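Local coordinates for protein disulfide oxidoreductase (Xylella fastidiosa, PDB 2REM) that probably catalyses disulfide formation in the periplasm as a DsbA-type oxidoreductase of the thioredoxin family, through a redox-active cysteine pair, at residues Y11-D16 / N162-V167; L62-F67 / Q142-Y147; D44-A49 / D171-L176. One frame throughout, in Å; residues are numbered along the deposited sequence. Where two conformers were deposited one is given.

Contact 1. Residues Y11-D16 / N162-V167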
ATOM      1  N   TYR A  11      14.929   6.282  -8.858  1.00 13.26           N
ATOM      2  CA  TYR A  11      14.137   6.728  -7.731  1.00 12.94           C
ATOM      3  C   TYR A  11      14.224   8.248  -7.732  1.00 13.04           C
ATOM      4  O   TYR A  11      15.107   8.814  -8.360  1.00 13.16           O
ATOM      5  CB  TYR A  11      14.647   6.139  -6.384  1.00 11.96           C
ATOM      6  CG  TYR A  11      16.042   6.629  -6.013  1.00 14.01           C
ATOM      7  CD1 TYR A  11      16.217   7.802  -5.246  1.00 13.43           C
ATOM      8  CD2 TYR A  11      17.186   5.947  -6.445  1.00 13.60           C
ATOM      9  CE1 TYR A  11      17.501   8.261  -4.923  1.00 13.19           C
ATOM     10  CE2 TYR A  11      18.465   6.405  -6.119  1.00 14.69           C
ATOM     11  CZ  TYR A  11      18.607   7.563  -5.364  1.00 14.52           C
ATOM     12  OH  TYR A  11      19.864   8.033  -5.045  1.00 15.81           O
ATOM     13  N   VAL A  12      13.305   8.899  -7.018  1.00 12.34           N
ATOM     14  CA  VAL A  12      13.412  10.331  -6.814  1.00 13.36           C
ATOM     15  C   VAL A  12      13.326  10.596  -5.315  1.00 13.84           C
ATOM     16  O   VAL A  12      12.852   9.764  -4.541  1.00 12.63           O
ATOM     17  CB  VAL A  12      12.327  11.122  -7.597  1.00 14.35           C
ATOM     18  CG1 VAL A  12      12.569  11.063  -9.130  1.00 14.02           C
ATOM     19  CG2 VAL A  12      10.935  10.588  -7.255  1.00 13.17           C
ATOM     20  N   GLU A  13      13.793  11.760  -4.915  1.00 15.01           N
ATOM     21  CA  GLU A  13      13.776  12.126  -3.533  1.00 16.25           C
ATOM     22  C   GLU A  13      12.585  13.023  -3.307  1.00 15.95           C
ATOM     23  O   GLU A  13      12.368  13.990  -4.039  1.00 15.70           O
ATOM     24  CB  GLU A  13      15.069  12.848  -3.112  1.00 17.43           C
ATOM     25  CG  GLU A  13      15.121  12.948  -1.561  1.00 20.97           C
ATOM     26  CD  GLU A  13      16.412  13.516  -1.003  1.00 22.77           C
ATOM     27  OE1 GLU A  13      16.400  13.866   0.208  1.00 27.45           O
ATOM     28  OE2 GLU A  13      17.410  13.598  -1.757  1.00 27.86           O
ATOM     29  N   ILE A  14      11.837  12.690  -2.264  1.00 15.64           N
ATOM     30  CA  ILE A  14      10.670  13.449  -1.846  1.00 15.13           C
ATOM     31  C   ILE A  14      11.126  14.608  -0.953  1.00 17.32           C
ATOM     32  O   ILE A  14      11.688  14.372   0.117  1.00 17.48           O
ATOM     33  CB  ILE A  14       9.705  12.518  -1.090  1.00 13.84           C
ATOM     34  CG1 ILE A  14       9.241  11.400  -2.023  1.00 13.90           C
ATOM     35  CG2 ILE A  14       8.543  13.306  -0.451  1.00 11.55           C
ATOM     36  CD1 ILE A  14       8.857  10.107  -1.292  1.00 12.35           C
ATOM     37  N   PRO A  15      10.886  15.861  -1.396  1.00 18.86           N
ATOM     38  CA  PRO A  15      11.328  17.021  -0.638  1.00 21.15           C
ATOM     39  C   PRO A  15      10.608  17.028   0.697  1.00 21.80           C
ATOM     40  O   PRO A  15       9.402  16.778   0.742  1.00 21.37           O
ATOM     41  CB  PRO A  15      10.887  18.213  -1.494  1.00 22.48           C
ATOM     42  CG  PRO A  15       9.838  17.692  -2.387  1.00 22.22           C
ATOM     43  CD  PRO A  15      10.166  16.243  -2.618  1.00 18.89           C
ATOM     44  N   ASP A  16      11.368  17.256   1.767  1.00 23.73           N
ATOM     45  CA  ASP A  16      10.824  17.343   3.117  1.00 25.47           C
ATOM     46  C   ASP A  16      10.088  16.045   3.459  1.00 23.57           C
ATOM     47  O   ASP A  16       9.145  16.057   4.212  1.00 24.36           O
ATOM     48  CB  ASP A  16       9.863  18.535   3.239  1.00 27.25           C
ATOM     49  CG  ASP A  16      10.567  19.881   3.139  1.00 32.80           C
ATOM     50  OD1 ASP A  16      11.760  19.996   3.522  1.00 37.62           O
ATOM     51  OD2 ASP A  16       9.913  20.849   2.681  1.00 37.89           O
ATOM     52  N   ASN A 162      11.375   5.160   3.644  1.00 13.25           N
ATOM     53  CA  ASN A 162      11.528   6.165   4.708  1.00 14.34           C
ATOM     54  C   ASN A 162      10.859   7.498   4.405  1.00 14.53           C
ATOM     55  O   ASN A 162      11.256   8.538   4.946  1.00 15.60           O
ATOM     56  CB  ASN A 162      13.018   6.357   5.052  1.00 14.91           C
ATOM     57  CG  ASN A 162      13.537   5.279   5.974  1.00 15.43           C
ATOM     58  OD1 ASN A 162      12.765   4.455   6.476  1.00 15.54           O
ATOM     59  ND2 ASN A 162      14.846   5.260   6.192  1.00 16.43           N
ATOM     60  N   GLY A 163       9.845   7.453   3.542  1.00 13.95           N
ATOM     61  CA  GLY A 163       9.113   8.663   3.140  1.00 13.84           C
ATOM     62  C   GLY A 163       9.971   9.613   2.316  1.00 14.04           C
ATOM     63  O   GLY A 163       9.577  10.743   2.043  1.00 15.13           O
ATOM     64  N   ARG A 164      11.148   9.149   1.939  1.00 13.50           N
ATOM     65  CA  ARG A 164      12.146  10.028   1.357  1.00 15.45           C
ATOM     66  C   ARG A 164      12.491   9.638  -0.071  1.00 14.50           C
ATOM     67  O   ARG A 164      12.806  10.495  -0.877  1.00 15.89           O
ATOM     68  CB  ARG A 164      13.405  10.004   2.217  1.00 15.97           C
ATOM     69  CG  ARG A 164      14.452  10.970   1.820  1.00 21.50           C
ATOM     70  CD  ARG A 164      15.451  11.086   2.949  1.00 28.13           C
ATOM     71  NE  ARG A 164      16.543  11.974   2.596  1.00 31.56           N
ATOM     72  CZ  ARG A 164      17.698  11.999   3.236  1.00 34.96           C
ATOM     73  NH1 ARG A 164      17.902  11.177   4.258  1.00 35.48           N
ATOM     74  NH2 ARG A 164      18.643  12.842   2.855  1.00 38.05           N
ATOM     75  N   TYR A 165      12.472   8.347  -0.373  1.00 13.84           N
ATOM     76  CA  TYR A 165      12.877   7.904  -1.698  1.00 14.01           C
ATOM     77  C   TYR A 165      11.766   7.135  -2.337  1.00 13.43           C
ATOM     78  O   TYR A 165      11.323   6.122  -1.805  1.00 14.47           O
ATOM     79  CB  TYR A 165      14.144   7.066  -1.640  1.00 14.33           C
ATOM     80  CG  TYR A 165      15.256   7.796  -0.957  1.00 15.53           C
ATOM     81  CD1 TYR A 165      15.650   7.447   0.330  1.00 17.37           C
ATOM     82  CD2 TYR A 165      15.883   8.860  -1.582  1.00 16.42           C
ATOM     83  CE1 TYR A 165      16.661   8.139   0.971  1.00 18.82           C
ATOM     84  CE2 TYR A 165      16.893   9.561  -0.954  1.00 18.56           C
ATOM     85  CZ  TYR A 165      17.274   9.180   0.320  1.00 18.59           C
ATOM     86  OH  TYR A 165      18.268   9.859   0.946  1.00 22.00           O
ATOM     87  N   MET A 166      11.328   7.618  -3.487  1.00 13.05           N
ATOM     88  CA  MET A 166      10.242   6.987  -4.188  1.00 13.23           C
ATOM     89  C   MET A 166      10.830   6.285  -5.393  1.00 12.78           C
ATOM     90  O   MET A 166      11.439   6.918  -6.273  1.00 13.12           O
ATOM     91  CB  MET A 166       9.192   8.027  -4.587  1.00 12.28           C
ATOM     92  CG  MET A 166       8.065   7.457  -5.431  1.00 13.77           C
ATOM     93  SD  MET A 166       6.765   8.693  -5.720  1.00 16.58           S
ATOM     94  CE  MET A 166       7.599  10.071  -6.500  1.00 17.70           C
ATOM     95  N   VAL A 167      10.643   4.976  -5.413  1.00 12.53           N
ATOM     96  CA  VAL A 167      11.194   4.141  -6.479  1.00 12.73           C
ATOM     97  C   VAL A 167      10.461   4.454  -7.780  1.00 13.53           C
ATOM     98  O   VAL A 167       9.241   4.648  -7.792  1.00 13.26           O
ATOM     99  CB  VAL A 167      11.076   2.646  -6.125  1.00 11.77           C
ATOM    100  CG1 VAL A 167      11.615   1.767  -7.247  1.00 12.55           C
ATOM    101  CG2 VAL A 167      11.855   2.350  -4.828  1.00 12.25           C
TER
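Val-12 and Met-166 form the hydrogen-bonded pair at the middle of an antiparallel ladder that adds strand 11-13 to the edge of the thioredoxin-fold sheet, next to strand 165-167. Val-12 N donates to Met-166 O at 2.8 Å, and Met-166 N returns the bond to Val-12 O. Beyond the ladder, Ile-14 N donates one more backbone bond to Arg-164 O at 2.8 Å. Arg-164 and Tyr-165 both face Val-161 of strand 158-161, a classic beta bulge.

The packing is tight on the face of Val-12 and Met-166. CG2 of Val-12 presses on Met-166 CE at 3.5 Å, closer than usual for carbons; a turn at chi3 (57°) swings that methyl out of an otherwise extended chain. Ile-14 CD1 meets Met-166 CB at 3.9 Å, and Val-151 of helix 135-151 touches both residues.

On the other face Tyr-11 and Tyr-165 lie side by side, their ring planes 89° apart, with Arg-185 of helix 172-190 hydrogen-bonded to Tyr-11 OH and in cation-pi contact with Tyr-165. The solvent side belongs to Glu-13 and Arg-164, both exposed. Arg-164 NE reaches Glu-13 OE1 at 3.1 Å in a salt bridge, the oxygen lying in the guanidinium plane while the nitrogen stands above the carboxylate plane.

Contact 2. Residues L62-F67 / Q142-Y147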
ATOM      1  N   LEU A  62       1.621  -1.287   3.835  1.00 14.66           N
ATOM      2  CA  LEU A  62       0.752  -0.958   2.713  1.00 14.38           C
ATOM      3  C   LEU A  62       0.033   0.324   2.991  1.00 13.28           C
ATOM      4  O   LEU A  62      -0.502   0.526   4.100  1.00 13.79           O
ATOM      5  CB  LEU A  62      -0.285  -2.075   2.481  1.00 14.31           C
ATOM      6  CG  LEU A  62       0.286  -3.446   2.159  1.00 16.16           C
ATOM      7  CD1 LEU A  62      -0.858  -4.390   1.909  1.00 14.96           C
ATOM      8  CD2 LEU A  62       1.235  -3.415   0.958  1.00 15.37           C
ATOM      9  N   VAL A  63      -0.004   1.196   1.989  1.00 11.50           N
ATOM     10  CA  VAL A  63      -0.770   2.422   2.083  1.00 11.27           C
ATOM     11  C   VAL A  63      -1.647   2.479   0.837  1.00 11.32           C
ATOM     12  O   VAL A  63      -1.151   2.515  -0.306  1.00 10.93           O
ATOM     13  CB  VAL A  63       0.125   3.703   2.212  1.00 10.64           C
ATOM     14  CG1 VAL A  63      -0.720   5.020   2.147  1.00 10.99           C
ATOM     15  CG2 VAL A  63       0.939   3.658   3.503  1.00 10.26           C
ATOM     16  N   PRO A  64      -2.970   2.495   1.049  1.00 11.49           N
ATOM     17  CA  PRO A  64      -3.811   2.500  -0.122  1.00 11.25           C
ATOM     18  C   PRO A  64      -3.748   3.869  -0.795  1.00 11.25           C
ATOM     19  O   PRO A  64      -3.590   4.900  -0.112  1.00 11.33           O
ATOM     20  CB  PRO A  64      -5.204   2.191   0.446  1.00 11.36           C
ATOM     21  CG  PRO A  64      -5.182   2.689   1.831  1.00 11.84           C
ATOM     22  CD  PRO A  64      -3.730   2.555   2.314  1.00 11.29           C
ATOM     23  N   ALA A  65      -3.814   3.858  -2.121  1.00 11.14           N
ATOM     24  CA  ALA A  65      -3.865   5.044  -2.939  1.00 12.00           C
ATOM     25  C   ALA A  65      -5.242   5.704  -2.864  1.00 12.84           C
ATOM     26  O   ALA A  65      -6.274   5.136  -3.305  1.00 12.29           O
ATOM     27  CB  ALA A  65      -3.491   4.711  -4.414  1.00 12.30           C
ATOM     28  N   VAL A  66      -5.231   6.913  -2.317  1.00 13.06           N
ATOM     29  CA  VAL A  66      -6.418   7.742  -2.236  1.00 14.81           C
ATOM     30  C   VAL A  66      -6.296   8.735  -3.361  1.00 16.60           C
ATOM     31  O   VAL A  66      -5.800   9.863  -3.180  1.00 18.13           O
ATOM     32  CB  VAL A  66      -6.571   8.413  -0.858  1.00 14.64           C
ATOM     33  CG1 VAL A  66      -7.797   9.305  -0.850  1.00 14.74           C
ATOM     34  CG2 VAL A  66      -6.705   7.322   0.224  1.00 14.52           C
ATOM     35  N   PHE A  67      -6.707   8.283  -4.547  1.00 17.15           N
ATOM     36  CA  PHE A  67      -6.436   9.023  -5.773  1.00 19.12           C
ATOM     37  C   PHE A  67      -7.736   9.625  -6.314  1.00 20.03           C
ATOM     38  O   PHE A  67      -7.748  10.228  -7.380  1.00 21.53           O
ATOM     39  CB  PHE A  67      -5.812   8.092  -6.829  1.00 19.27           C
ATOM     40  CG  PHE A  67      -4.349   7.752  -6.603  1.00 19.48           C
ATOM     41  CD1 PHE A  67      -3.580   8.393  -5.630  1.00 17.79           C
ATOM     42  CD2 PHE A  67      -3.736   6.811  -7.422  1.00 17.21           C
ATOM     43  CE1 PHE A  67      -2.234   8.076  -5.467  1.00 18.73           C
ATOM     44  CE2 PHE A  67      -2.404   6.494  -7.278  1.00 16.57           C
ATOM     45  CZ  PHE A  67      -1.642   7.126  -6.280  1.00 18.68           C
ATOM     46  N   GLN A 142      -7.529   9.772   5.636  1.00 12.90           N
ATOM     47  CA  GLN A 142      -6.883  11.072   5.539  1.00 14.30           C
ATOM     48  C   GLN A 142      -5.356  10.970   5.639  1.00 14.17           C
ATOM     49  O   GLN A 142      -4.640  11.670   4.934  1.00 13.73           O
ATOM     50  CB  GLN A 142      -7.446  12.040   6.566  1.00 16.17           C
ATOM     51  CG  GLN A 142      -8.899  12.427   6.297  1.00 17.48           C
ATOM     52  CD  GLN A 142      -9.109  12.958   4.894  1.00 20.61           C
ATOM     53  OE1 GLN A 142      -8.196  13.547   4.289  1.00 21.31           O
ATOM     54  NE2 GLN A 142     -10.309  12.747   4.354  1.00 19.41           N
ATOM     55  N   ALA A 143      -4.860  10.082   6.495  1.00 13.06           N
ATOM     56  CA  ALA A 143      -3.412   9.926   6.630  1.00 13.58           C
ATOM     57  C   ALA A 143      -2.841   9.384   5.313  1.00 13.05           C
ATOM     58  O   ALA A 143      -1.799   9.846   4.854  1.00 12.61           O
ATOM     59  CB  ALA A 143      -3.091   8.985   7.774  1.00 13.56           C
ATOM     60  N   ALA A 144      -3.528   8.408   4.721  1.00 11.86           N
ATOM     61  CA  ALA A 144      -3.117   7.839   3.428  1.00 12.06           C
ATOM     62  C   ALA A 144      -3.151   8.891   2.327  1.00 12.62           C
ATOM     63  O   ALA A 144      -2.231   8.968   1.495  1.00 13.03           O
ATOM     64  CB  ALA A 144      -3.993   6.652   3.059  1.00 11.52           C
ATOM     65  N   ARG A 145      -4.202   9.698   2.321  1.00 13.52           N
ATOM     66  CA  ARG A 145      -4.346  10.764   1.334  1.00 15.15           C
ATOM     67  C   ARG A 145      -3.223  11.788   1.489  1.00 15.50           C
ATOM     68  O   ARG A 145      -2.574  12.153   0.506  1.00 15.00           O
ATOM     69  CB  ARG A 145      -5.704  11.444   1.471  1.00 16.89           C
ATOM     70  CG  ARG A 145      -5.954  12.519   0.406  1.00 22.03           C
ATOM     71  CD  ARG A 145      -7.424  12.877   0.371  1.00 27.62           C
ATOM     72  NE  ARG A 145      -7.734  13.898   1.357  1.00 33.42           N
ATOM     73  CZ  ARG A 145      -7.586  15.204   1.162  1.00 37.40           C
ATOM     74  NH1 ARG A 145      -7.134  15.677   0.001  1.00 38.59           N
ATOM     75  NH2 ARG A 145      -7.897  16.046   2.139  1.00 40.40           N
ATOM     76  N   ALA A 146      -2.996  12.240   2.724  1.00 15.61           N
ATOM     77  CA  ALA A 146      -1.916  13.171   3.018  1.00 16.15           C
ATOM     78  C   ALA A 146      -0.562  12.633   2.578  1.00 16.06           C
ATOM     79  O   ALA A 146       0.258  13.370   2.009  1.00 16.07           O
ATOM     80  CB  ALA A 146      -1.906  13.555   4.512  1.00 17.36           C
ATOM     81  N   TYR A 147      -0.348  11.341   2.806  1.00 15.06           N
ATOM     82  CA  TYR A 147       0.904  10.719   2.420  0.50 14.58           C
ATOM     83  C   TYR A 147       1.066  10.710   0.896  1.00 15.30           C
ATOM     84  O   TYR A 147       2.135  11.055   0.390  1.00 16.11           O
ATOM     85  CB  TYR A 147       1.001   9.325   3.032  0.50 12.10           C
ATOM     86  CG  TYR A 147       2.301   8.617   2.807  0.50  9.74           C
ATOM     87  CD1 TYR A 147       3.475   8.977   3.483  0.50 10.01           C
ATOM     88  CD2 TYR A 147       2.341   7.535   1.954  0.50  7.62           C
ATOM     89  CE1 TYR A 147       4.662   8.252   3.260  0.50  9.40           C
ATOM     90  CE2 TYR A 147       3.472   6.859   1.726  0.50  9.97           C
ATOM     91  CZ  TYR A 147       4.623   7.197   2.356  0.50  8.36           C
ATOM     92  OH  TYR A 147       5.712   6.412   2.036  0.50 11.56           O
TER
HETATM   93  O   HOH W   1      -2.851   7.399  -0.707  1.00 17.55           O
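Val-63 and Ala-144 meet in a buried strand-on-helix contact, where the end of strand 58-64, an outermost strand of the thioredoxin-fold sheet, packs across helix 135-151. The two segment axes are perpendicular, at 90°, and 8.2 Å apart at their closest. Ala-144, with no side chain beyond CB, lets the helix backbone come close: its CB touches Val-63 CG1 at 3.8 Å, lies 3.6 Å from Pro-64 O and also meets Val-66 CG2. With CG1 anti to the backbone N (chi1 173°), Val-63 places one methyl against both Ala-144 and, in the conformer given, the Tyr-147 ring, whose CD2 is 4.0 Å away.

Past the strand, Val-66 crosses the Arg-145 chain obliquely, its CG1 3.8 Å from Arg-145 CB and similarly close to CD. Arg-145 then bends at chi3 (86°), and its NE donates to Gln-142 OE1 one turn back along the helix. Val-66 also touches Ala-75 of helix 71-83.

No direct hydrogen bond joins the segments. Instead a water donates to Pro-64 O at 2.7 Å and to Ala-144 O at 2.8 Å, and accepts from Val-66 N at 2.9 Å. The chemistry therefore implies apolar packing around a polar bridge, in which one water bonds to three backbone groups where the strand gives way to loop.

Contact 3. Residues D44-A49 / D171-L176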
ATOM      1  N   ASP A  44       1.575  -8.070  -6.206  1.00 16.06           N
ATOM      2  CA  ASP A  44       1.451  -8.336  -4.794  1.00 17.07           C
ATOM      3  C   ASP A  44       2.200  -9.580  -4.337  1.00 18.20           C
ATOM      4  O   ASP A  44       2.876  -9.548  -3.318  1.00 18.48           O
ATOM      5  CB  ASP A  44       0.005  -8.369  -4.331  1.00 16.91           C
ATOM      6  CG  ASP A  44      -0.088  -8.509  -2.828  1.00 18.13           C
ATOM      7  OD1 ASP A  44       0.302  -7.557  -2.074  1.00 19.35           O
ATOM      8  OD2 ASP A  44      -0.494  -9.597  -2.417  1.00 17.83           O
ATOM      9  N   SER A  45       2.116 -10.663  -5.096  1.00 20.21           N
ATOM     10  CA  SER A  45       2.770 -11.899  -4.667  1.00 21.94           C
ATOM     11  C   SER A  45       4.276 -11.722  -4.586  1.00 21.09           C
ATOM     12  O   SER A  45       4.885 -12.188  -3.625  1.00 20.60           O
ATOM     13  CB  SER A  45       2.414 -13.069  -5.578  1.00 23.66           C
ATOM     14  OG  SER A  45       3.070 -12.916  -6.819  1.00 28.97           O
ATOM     15  N   LYS A  46       4.866 -11.061  -5.590  1.00 21.31           N
ATOM     16  CA  LYS A  46       6.313 -10.783  -5.596  1.00 22.12           C
ATOM     17  C   LYS A  46       6.653  -9.865  -4.415  1.00 20.67           C
ATOM     18  O   LYS A  46       7.663 -10.068  -3.734  1.00 20.17           O
ATOM     19  CB  LYS A  46       6.808 -10.162  -6.927  1.00 22.21           C
ATOM     20  CG  LYS A  46       7.245 -11.159  -7.992  1.00 26.89           C
ATOM     21  CD  LYS A  46       7.804 -10.474  -9.264  1.00 26.18           C
ATOM     22  CE  LYS A  46       8.177 -11.484 -10.357  1.00 31.98           C
ATOM     23  NZ  LYS A  46       6.992 -11.990 -11.128  1.00 36.02           N
ATOM     24  N   LEU A  47       5.787  -8.880  -4.174  1.00 18.73           N
ATOM     25  CA  LEU A  47       6.014  -7.912  -3.119  1.00 17.66           C
ATOM     26  C   LEU A  47       5.895  -8.563  -1.741  1.00 18.30           C
ATOM     27  O   LEU A  47       6.693  -8.295  -0.847  1.00 18.27           O
ATOM     28  CB  LEU A  47       5.019  -6.760  -3.236  1.00 16.04           C
ATOM     29  CG  LEU A  47       5.130  -5.672  -2.154  1.00 16.07           C
ATOM     30  CD1 LEU A  47       6.498  -4.988  -2.109  1.00 16.05           C
ATOM     31  CD2 LEU A  47       4.068  -4.666  -2.399  1.00 15.27           C
ATOM     32  N   GLN A  48       4.899  -9.423  -1.572  1.00 19.22           N
ATOM     33  CA  GLN A  48       4.722 -10.063  -0.278  1.00 20.51           C
ATOM     34  C   GLN A  48       5.884 -10.977   0.018  1.00 21.10           C
ATOM     35  O   GLN A  48       6.372 -11.014   1.146  1.00 21.31           O
ATOM     36  CB  GLN A  48       3.368 -10.776  -0.158  1.00 21.41           C
ATOM     37  CG  GLN A  48       2.140  -9.823  -0.248  1.00 21.23           C
ATOM     38  CD  GLN A  48       1.963  -8.817   0.915  1.00 24.72           C
ATOM     39  OE1 GLN A  48       1.363  -7.758   0.723  1.00 27.28           O
ATOM     40  NE2 GLN A  48       2.454  -9.149   2.104  1.00 24.07           N
ATOM     41  N   ALA A  49       6.367 -11.686  -1.004  1.00 21.90           N
ATOM     42  CA  ALA A  49       7.510 -12.561  -0.821  1.00 23.68           C
ATOM     43  C   ALA A  49       8.731 -11.750  -0.394  1.00 23.31           C
ATOM     44  O   ALA A  49       9.471 -12.144   0.526  1.00 24.35           O
ATOM     45  CB  ALA A  49       7.803 -13.343  -2.103  1.00 24.61           C
ATOM     46  N   ASP A 171      10.046  -2.261 -13.955  1.00 22.59           N
ATOM     47  CA  ASP A 171       9.308  -3.506 -13.823  1.00 22.53           C
ATOM     48  C   ASP A 171       9.367  -3.924 -12.368  1.00 20.70           C
ATOM     49  O   ASP A 171      10.098  -3.312 -11.574  1.00 18.91           O
ATOM     50  CB  ASP A 171       9.823  -4.612 -14.774  1.00 23.83           C
ATOM     51  CG  ASP A 171      11.319  -4.890 -14.632  1.00 26.47           C
ATOM     52  OD1 ASP A 171      12.029  -4.794 -15.648  1.00 30.22           O
ATOM     53  OD2 ASP A 171      11.793  -5.231 -13.535  1.00 24.79           O
ATOM     54  N   PHE A 172       8.600  -4.956 -12.014  1.00 20.96           N
ATOM     55  CA  PHE A 172       8.495  -5.371 -10.603  1.00 19.36           C
ATOM     56  C   PHE A 172       9.842  -5.735  -9.999  1.00 19.57           C
ATOM     57  O   PHE A 172      10.151  -5.295  -8.893  1.00 18.21           O
ATOM     58  CB  PHE A 172       7.541  -6.536 -10.455  1.00 20.48           C
ATOM     59  CG  PHE A 172       6.120  -6.199 -10.813  1.00 20.31           C
ATOM     60  CD1 PHE A 172       5.254  -7.194 -11.263  1.00 22.47           C
ATOM     61  CD2 PHE A 172       5.674  -4.885 -10.748  1.00 18.95           C
ATOM     62  CE1 PHE A 172       3.949  -6.890 -11.603  1.00 22.41           C
ATOM     63  CE2 PHE A 172       4.356  -4.560 -11.091  1.00 21.62           C
ATOM     64  CZ  PHE A 172       3.503  -5.567 -11.532  1.00 20.39           C
ATOM     65  N   GLU A 173      10.632  -6.531 -10.728  1.00 20.73           N
ATOM     66  CA  GLU A 173      11.964  -6.929 -10.257  1.00 22.43           C
ATOM     67  C   GLU A 173      12.906  -5.750 -10.059  1.00 20.40           C
ATOM     68  O   GLU A 173      13.616  -5.682  -9.062  1.00 19.49           O
ATOM     69  CB  GLU A 173      12.614  -7.955 -11.178  1.00 25.03           C
ATOM     70  CG  GLU A 173      12.739  -9.312 -10.530  1.00 32.87           C
ATOM     71  CD  GLU A 173      11.396  -9.961 -10.300  1.00 40.05           C
ATOM     72  OE1 GLU A 173      10.580  -9.984 -11.259  1.00 45.11           O
ATOM     73  OE2 GLU A 173      11.152 -10.453  -9.170  1.00 43.81           O
ATOM     74  N   ASP A 174      12.918  -4.845 -11.029  1.00 19.90           N
ATOM     75  CA  ASP A 174      13.722  -3.628 -10.947  1.00 19.11           C
ATOM     76  C   ASP A 174      13.269  -2.809  -9.743  1.00 16.65           C
ATOM     77  O   ASP A 174      14.068  -2.261  -8.983  1.00 15.32           O
ATOM     78  CB  ASP A 174      13.569  -2.842 -12.251  1.00 20.07           C
ATOM     79  CG  ASP A 174      14.455  -1.619 -12.319  1.00 23.07           C
ATOM     80  OD1 ASP A 174      13.946  -0.557 -12.778  1.00 24.86           O
ATOM     81  OD2 ASP A 174      15.661  -1.702 -11.939  1.00 24.20           O
ATOM     82  N   THR A 175      11.962  -2.705  -9.586  1.00 15.64           N
ATOM     83  CA  THR A 175      11.412  -1.963  -8.466  1.00 14.29           C
ATOM     84  C   THR A 175      11.941  -2.495  -7.136  1.00 13.91           C
ATOM     85  O   THR A 175      12.342  -1.706  -6.265  1.00 12.56           O
ATOM     86  CB  THR A 175       9.881  -1.982  -8.504  1.00 14.16           C
ATOM     87  OG1 THR A 175       9.483  -1.168  -9.594  1.00 14.19           O
ATOM     88  CG2 THR A 175       9.296  -1.376  -7.241  1.00 12.43           C
ATOM     89  N   LEU A 176      11.969  -3.820  -7.001  1.00 13.95           N
ATOM     90  CA  LEU A 176      12.422  -4.469  -5.769  1.00 14.83           C
ATOM     91  C   LEU A 176      13.936  -4.358  -5.593  1.00 15.39           C
ATOM     92  O   LEU A 176      14.411  -4.172  -4.470  1.00 15.09           O
ATOM     93  CB  LEU A 176      11.945  -5.918  -5.706  1.00 16.51           C
ATOM     94  CG  LEU A 176      10.421  -6.049  -5.447  1.00 16.09           C
ATOM     95  CD1 LEU A 176      10.015  -7.511  -5.251  1.00 19.74           C
ATOM     96  CD2 LEU A 176       9.939  -5.196  -4.270  1.00 17.30           C
TER
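Lys-46 and Leu-47 meet Phe-172 and Leu-176 across two helix segments that run nearly the same way, 25° between their directions, with a closest approach of the segment axes of 10.7 Å. Segment 44-49 belongs to helix 38-52, at whose start lies the thioredoxin-type CxxC of Cys-37 and Cys-40, the predicted redox-active pair; helix 172-190 starts just after Asp-171. Asp-171 is its N-cap, OD2 accepting from Asp-174 N at 2.8 Å.

At the buried end, Leu-47 CD1 and Leu-176 CD2 touch at 4.1 Å, the two side chains crossing at about a right angle. The other methyl of Leu-176, CD1, packs on Lys-46 O at 3.8 Å, and Phe-43 and Trp-50 also touch this leucine. Phe-172 CB meets Lys-46 CD at 4.1 Å, while the Phe-172 ring stacks on Phe-43 and lies near the cysteine pair without touching it.

The exposed side is polar. Lys-46 stays extended to CE and then turns at chi4 (79°), placing NZ 4.1 Å from Glu-173 OE1, beyond a salt bridge. Its CD and CE methylenes lie against the Glu-173 carboxylate, these side chains also crossing roughly perpendicularly. The opposite charges probably still attract, but the contact rests on van der Waals packing, leucine on leucine and methylenes against carboxylate.

Contacts 1 and 2 are mostly buried and both reach the same sheet, at its two outermost strands, whereas contact 3 is partly buried and joins helix to helix. The chemistry follows the place in the fold. Strand pairing in contact 1 brings direct backbone bonds and an exposed salt bridge; contact 2 replaces direct bonds with apolar packing and a bridging water; contact 3 has neither hydrogen bond nor salt bridge between its segments. They also meet one another: in the conformer given, Tyr-147 of contact 2 packs on Gly-163 of contact 1, and Val-167 touches Thr-175, where strand 165-167 leads on to helix 172-190. Helix 38-52 likewise precedes strand 58-64, connecting contact 3 to contact 2.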